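Local coordinates for protein pantothenate synthetase (Francisella tularensis subsp. tularensis, PDB 3N8H) that probably joins pantoate to beta-alanine at the expense of ATP, through a pantoyl-adenylate intermediate, to make pantothenate, at residues A[254-257]-A[261-264]. Numbering follows the deposited sequence.
Sequences DNFL and GPSC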
loop_
_atom_site.group_PDB
_atom_site.type_symbol
_atom_site.label_atom_id
_atom_site.label_comp_id
_atom_site.label_asym_id
_atom_site.label_seq_id
_atom_site.Cartn_x
_atom_site.Cartn_y
_atom_site.Cartn_z
ATOM N N ASP A 254 4.126 14.079 22.962
ATOM C CA ASP A 254 2.932 14.867 23.219
ATOM C C ASP A 254 2.758 15.976 22.156
ATOM O O ASP A 254 3.709 16.398 21.497
ATOM C CB ASP A 254 3.011 15.471 24.638
ATOM C CG ASP A 254 1.657 15.905 25.165
ATOM O OD1 ASP A 254 0.618 15.722 24.450
ATOM O OD2 ASP A 254 1.627 16.460 26.281
ATOM N N ASN A 255 1.529 16.439 21.980
ATOM C CA ASN A 255 1.314 17.673 21.258
ATOM C C ASN A 255 0.050 18.319 21.822
ATOM O O ASN A 255 -0.845 17.624 22.314
ATOM C CB ASN A 255 1.198 17.408 19.755
ATOM C CG ASN A 255 -0.133 16.890 19.388
ATOM O OD1 ASN A 255 -1.077 17.667 19.145
ATOM N ND2 ASN A 255 -0.267 15.573 19.420
ATOM N N PHE A 256 0.003 19.641 21.806
ATOM C CA PHE A 256 -1.160 20.394 22.293
ATOM C C PHE A 256 -1.141 21.780 21.653
ATOM O O PHE A 256 -0.103 22.212 21.141
ATOM C CB PHE A 256 -1.123 20.510 23.837
ATOM C CG PHE A 256 0.271 20.737 24.403
ATOM C CD1 PHE A 256 0.879 21.978 24.305
ATOM C CD2 PHE A 256 0.974 19.700 25.014
ATOM C CE1 PHE A 256 2.163 22.198 24.825
ATOM C CE2 PHE A 256 2.267 19.906 25.523
ATOM C CZ PHE A 256 2.857 21.171 25.422
ATOM N N LEU A 257 -2.282 22.469 21.669
ATOM C CA LEU A 257 -2.356 23.860 21.212
ATOM C C LEU A 257 -1.446 24.739 22.063
ATOM O O LEU A 257 -1.393 24.576 23.271
ATOM C CB LEU A 257 -3.786 24.372 21.318
ATOM C CG LEU A 257 -4.812 23.728 20.387
ATOM C CD1 LEU A 257 -6.220 24.152 20.770
ATOM C CD2 LEU A 257 -4.515 24.120 18.950
ATOM N N GLY A 261 -1.724 24.835 26.138
ATOM C CA GLY A 261 -0.778 23.986 26.843
ATOM C C GLY A 261 -1.448 22.640 27.118
ATOM O O GLY A 261 -2.534 22.363 26.574
ATOM N N PRO A 262 -0.807 21.781 27.932
ATOM C CA PRO A 262 -1.390 20.455 28.177
ATOM C C PRO A 262 -2.418 20.519 29.303
ATOM O O PRO A 262 -2.200 19.996 30.391
ATOM C CB PRO A 262 -0.170 19.598 28.569
ATOM C CG PRO A 262 0.770 20.568 29.207
ATOM C CD PRO A 262 0.541 21.916 28.526
ATOM N N SER A 263 -3.556 21.149 29.025
ATOM C CA SER A 263 -4.501 21.521 30.087
ATOM C C SER A 263 -5.328 20.351 30.642
ATOM O O SER A 263 -5.506 19.334 29.961
ATOM C CB SER A 263 -5.430 22.629 29.592
ATOM O OG SER A 263 -5.978 22.269 28.335
ATOM N N CYS A 264 -5.796 20.521 31.886
ATOM C CA CYS A 264 -6.746 19.632 32.582
ATOM C C CYS A 264 -6.177 18.894 33.805
ATOM O O CYS A 264 -6.160 19.426 34.925
ATOM C CB CYS A 264 -7.464 18.664 31.626
ATOM S SG CYS A 264 -8.883 19.430 30.786
#
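Over one face of the Phe256 ring lies Pro262, its CD 3.9 Å from the ring centroid and 8° off the ring normal, a CH-pi contact of the kind that proline makes with aromatic side chains. The proline N sits over the same face, and CB comes down beyond the rim, 3.7 Å from Phe256 CD2. In the plane of the phenyl ring, at its edge, stands Asp254 OD2, an acceptor facing the rim rather than the pi cloud. That carboxylate oxygen is bound by Tyr206 OH and salt-bridged to Arg180. With Phe256 CG lodged between N and C (chi1 39°), the ring lies against the 261-262 peptide. The strand backbone itself sets Phe256 CB 3.6 Å from Gly261 O. Backbone closure comes from Gly261 N, which donates to Leu257 O at 2.9 Å with an N-H...O angle of 156°. Gly261 has a positive phi, and Pro262 after it is the centre of an inverse gamma turn, whose ring also packs on Tyr206 and Leu209 of helix 196-210. The whole illustrates how a proline-phenylalanine CH-pi contact closes a C-terminal tail between edge strand 250-257 and helix 196-210, in the part of the enzyme carrying the small antiparallel sheet, apart from the parallel nucleotide-binding sheet.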